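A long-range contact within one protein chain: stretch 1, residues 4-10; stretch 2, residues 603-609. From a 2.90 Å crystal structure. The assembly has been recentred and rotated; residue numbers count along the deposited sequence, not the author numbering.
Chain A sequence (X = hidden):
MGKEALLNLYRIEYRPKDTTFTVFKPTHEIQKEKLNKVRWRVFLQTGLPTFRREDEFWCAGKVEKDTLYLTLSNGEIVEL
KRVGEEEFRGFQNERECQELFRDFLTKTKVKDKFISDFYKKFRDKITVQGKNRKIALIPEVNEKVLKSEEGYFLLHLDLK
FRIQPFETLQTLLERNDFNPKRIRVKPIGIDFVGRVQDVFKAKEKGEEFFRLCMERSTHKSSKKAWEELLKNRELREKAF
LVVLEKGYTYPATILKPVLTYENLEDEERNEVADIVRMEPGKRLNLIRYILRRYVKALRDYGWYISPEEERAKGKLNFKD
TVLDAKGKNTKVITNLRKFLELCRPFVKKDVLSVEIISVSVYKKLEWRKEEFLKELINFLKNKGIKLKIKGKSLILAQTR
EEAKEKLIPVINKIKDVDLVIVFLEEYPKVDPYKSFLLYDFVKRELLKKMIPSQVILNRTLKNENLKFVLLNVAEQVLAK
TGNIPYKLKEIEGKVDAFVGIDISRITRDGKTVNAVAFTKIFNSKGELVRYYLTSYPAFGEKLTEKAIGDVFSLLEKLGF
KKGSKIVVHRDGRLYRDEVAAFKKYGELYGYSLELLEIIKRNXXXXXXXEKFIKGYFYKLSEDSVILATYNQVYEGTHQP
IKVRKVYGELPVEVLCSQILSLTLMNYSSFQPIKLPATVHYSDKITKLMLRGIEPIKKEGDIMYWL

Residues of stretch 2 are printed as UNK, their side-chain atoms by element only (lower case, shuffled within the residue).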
# COMPACT_ATOMS: atom_id res chain seq x y z
N GLU A 4 -25.93 -8.14 6.36
CA GLU A 4 -25.18 -7.42 7.44
C GLU A 4 -23.72 -7.35 7.00
O GLU A 4 -22.84 -7.95 7.64
CB GLU A 4 -25.31 -8.19 8.77
CG GLU A 4 -26.76 -8.59 9.17
CD GLU A 4 -26.84 -9.51 10.40
OE1 GLU A 4 -25.95 -9.43 11.28
OE2 GLU A 4 -27.81 -10.32 10.48
N ALA A 5 -23.48 -6.67 5.87
CA ALA A 5 -22.15 -6.46 5.23
C ALA A 5 -21.42 -7.65 4.57
O ALA A 5 -20.83 -8.50 5.26
CB ALA A 5 -21.21 -5.71 6.16
N LEU A 6 -21.43 -7.67 3.23
CA LEU A 6 -20.82 -8.74 2.45
C LEU A 6 -19.37 -8.47 2.06
O LEU A 6 -18.97 -7.32 1.97
CB LEU A 6 -21.62 -8.99 1.17
CG LEU A 6 -23.10 -9.31 1.23
CD1 LEU A 6 -23.53 -9.75 -0.16
CD2 LEU A 6 -23.34 -10.41 2.18
N LEU A 7 -18.61 -9.55 1.85
CA LEU A 7 -17.20 -9.50 1.45
C LEU A 7 -16.89 -10.52 0.35
O LEU A 7 -17.50 -11.60 0.30
CB LEU A 7 -16.26 -9.83 2.61
CG LEU A 7 -16.04 -8.99 3.86
CD1 LEU A 7 -16.73 -9.66 5.03
CD2 LEU A 7 -14.58 -8.84 4.19
N ASN A 8 -15.78 -10.22 -0.37
CA ASN A 8 -15.16 -10.99 -1.47
C ASN A 8 -14.70 -12.36 -1.03
O ASN A 8 -13.75 -12.90 -1.61
CB ASN A 8 -13.82 -10.36 -1.86
CG ASN A 8 -13.95 -9.04 -2.49
OD1 ASN A 8 -14.06 -8.92 -3.70
ND2 ASN A 8 -13.87 -8.01 -1.67
N LEU A 9 -15.25 -12.87 0.08
CA LEU A 9 -14.83 -14.16 0.63
C LEU A 9 -15.85 -15.24 0.46
O LEU A 9 -17.00 -15.04 0.79
CB LEU A 9 -14.46 -14.00 2.10
CG LEU A 9 -13.42 -12.93 2.41
CD1 LEU A 9 -13.48 -12.50 3.84
CD2 LEU A 9 -12.07 -13.42 2.05
N TYR A 10 -15.44 -16.37 -0.11
CA TYR A 10 -16.34 -17.49 -0.34
C TYR A 10 -15.67 -18.79 0.10
O TYR A 10 -14.55 -19.06 -0.33
CB TYR A 10 -16.60 -17.63 -1.84
CG TYR A 10 -17.09 -16.40 -2.53
CD1 TYR A 10 -16.19 -15.45 -3.07
CD2 TYR A 10 -18.47 -16.14 -2.61
CE1 TYR A 10 -16.67 -14.24 -3.66
CE2 TYR A 10 -18.96 -14.96 -3.20
CZ TYR A 10 -18.06 -14.01 -3.71
OH TYR A 10 -18.55 -12.82 -4.19
N UNK A 603 -6.91 -5.85 -0.04
CA UNK A 603 -7.70 -6.49 0.99
C UNK A 603 -9.13 -6.81 0.53
O UNK A 603 -9.55 -6.35 -0.54
o UNK A 603 -5.61 -6.32 3.00
c UNK A 603 -6.38 -5.37 2.82
c UNK A 603 -7.74 -5.56 2.20
n UNK A 603 -6.07 -4.12 3.12
N UNK A 604 -9.84 -7.69 1.27
CA UNK A 604 -11.22 -8.02 0.89
C UNK A 604 -12.09 -6.82 1.23
O UNK A 604 -11.99 -6.27 2.33
c UNK A 604 -11.54 -9.20 1.79
c UNK A 604 -10.24 -9.87 1.94
c UNK A 604 -9.33 -8.72 2.20
N UNK A 605 -12.87 -6.38 0.24
CA UNK A 605 -13.74 -5.22 0.39
C UNK A 605 -15.04 -5.53 1.13
O UNK A 605 -15.28 -6.68 1.48
c UNK A 605 -13.98 -4.57 -0.98
c UNK A 605 -12.72 -3.89 -1.59
n UNK A 605 -13.23 -4.51 -4.84
c UNK A 605 -13.08 -2.78 -2.61
n UNK A 605 -11.39 -3.54 -5.80
n UNK A 605 -12.19 -2.76 -3.77
c UNK A 605 -12.28 -3.59 -4.81
N UNK A 606 -15.75 -4.47 1.53
CA UNK A 606 -17.05 -4.57 2.21
C UNK A 606 -18.10 -3.99 1.27
O UNK A 606 -17.95 -2.86 0.76
c UNK A 606 -14.50 -4.24 6.27
c UNK A 606 -17.10 -3.75 3.50
c UNK A 606 -16.83 -5.48 5.36
c UNK A 606 -14.99 -5.35 6.97
c UNK A 606 -16.15 -5.97 6.53
c UNK A 606 -15.17 -3.75 5.12
c UNK A 606 -16.34 -4.36 4.65
N UNK A 607 -19.15 -4.77 1.04
CA UNK A 607 -20.24 -4.36 0.16
C UNK A 607 -21.50 -4.35 1.01
O UNK A 607 -21.84 -5.36 1.63
c UNK A 607 -20.41 -5.34 -1.01
c UNK A 607 -18.46 -6.88 -1.56
c UNK A 607 -16.69 -6.21 -3.18
c UNK A 607 -18.58 -4.72 -2.66
c UNK A 607 -17.36 -4.99 -3.37
c UNK A 607 -17.24 -7.17 -2.26
c UNK A 607 -19.13 -5.65 -1.76
N UNK A 608 -22.11 -3.17 1.11
CA UNK A 608 -23.34 -2.92 1.85
C UNK A 608 -23.74 -1.48 1.63
O UNK A 608 -22.91 -0.65 1.25
c UNK A 608 -23.18 -3.17 3.34
o UNK A 608 -21.99 -2.58 3.78
N UNK A 609 -25.00 -1.19 1.97
CA UNK A 609 -25.61 0.13 1.80
C UNK A 609 -25.68 0.97 3.07
O UNK A 609 -26.18 2.10 3.07
n UNK A 609 -27.26 -2.16 -0.02
o UNK A 609 -26.54 -0.35 -1.15
c UNK A 609 -26.94 -0.87 -0.10
c UNK A 609 -26.99 -0.07 1.19

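Position 603 has four side-chain atoms: two carbons, the second carrying one oxygen and one nitrogen. That is a short amide. It makes no contact with stretch 1. The residue is Asn603.

Position 604 has three side-chain carbons, and they close a ring onto the backbone N. Its CA-to-CB bond points toward stretch 1. CB lies 3.9 Å from Leu7 CD2, and another ring carbon lies 4.0 Å from Leu9 CD2. Only proline closes such a ring, so this is Pro604. The second ring atom is CG.

Position 605 has seven side-chain atoms: three carbons, a nitrogen, then a carbon carrying two more nitrogens. This planar end is a guanidinium group. The CA-to-CB bond points sideways, and the terminal nitrogens are hydrogen-bonded elsewhere in the structure. The residue is Arg605. Its backbone does more here: Leu7 CA makes a CA-H...O contact of 3.4 Å with Arg605 O.

Position 606 has seven side-chain carbons, one leading to a ring of six. No oxygen is attached to the ring, which excludes tyrosine. The ring lies on the same sheet face as the Leu7 side chain, and Leu7 CG is 3.9 Å from its nearest carbon. Ala5 CB is 4.5 Å from the same carbon. This is Phe606, and that ring atom is CD2.

Position 607 has the same pattern, one carbon and a six-carbon ring, again without oxygen. Its CB lies 4.4 Å from Leu6 CB, on the other face of the sheet. A ring carbon approaches Leu7 CA to 4.2 Å. This is Phe607, and the ring carbon is CD1.

Position 608 has one carbon and one oxygen, a small hydroxyl side chain. Ala5 CA is 3.9 Å from its CB, and the CA-to-CB bond points toward stretch 1. It is Ser608, with chi1 in the p well.

Position 609 has two carbons, the second carrying an oxygen and a nitrogen. It is poorly ordered and touches nothing on stretch 1. It is Asn609.

The contact is a short antiparallel pairing centred on Leu6 and Phe607. Leu6 N donates to Phe607 O at 2.8 Å, and Phe607 N donates to Leu6 O at 2.7 Å. These two bonds fix the register. Apolar packing supports them, with Leu7 against Phe606 and Pro604, and Leu9 also against Pro604. Together the stretches bury 496 Å².

Stretch 2 (603-609) NPRFFSN
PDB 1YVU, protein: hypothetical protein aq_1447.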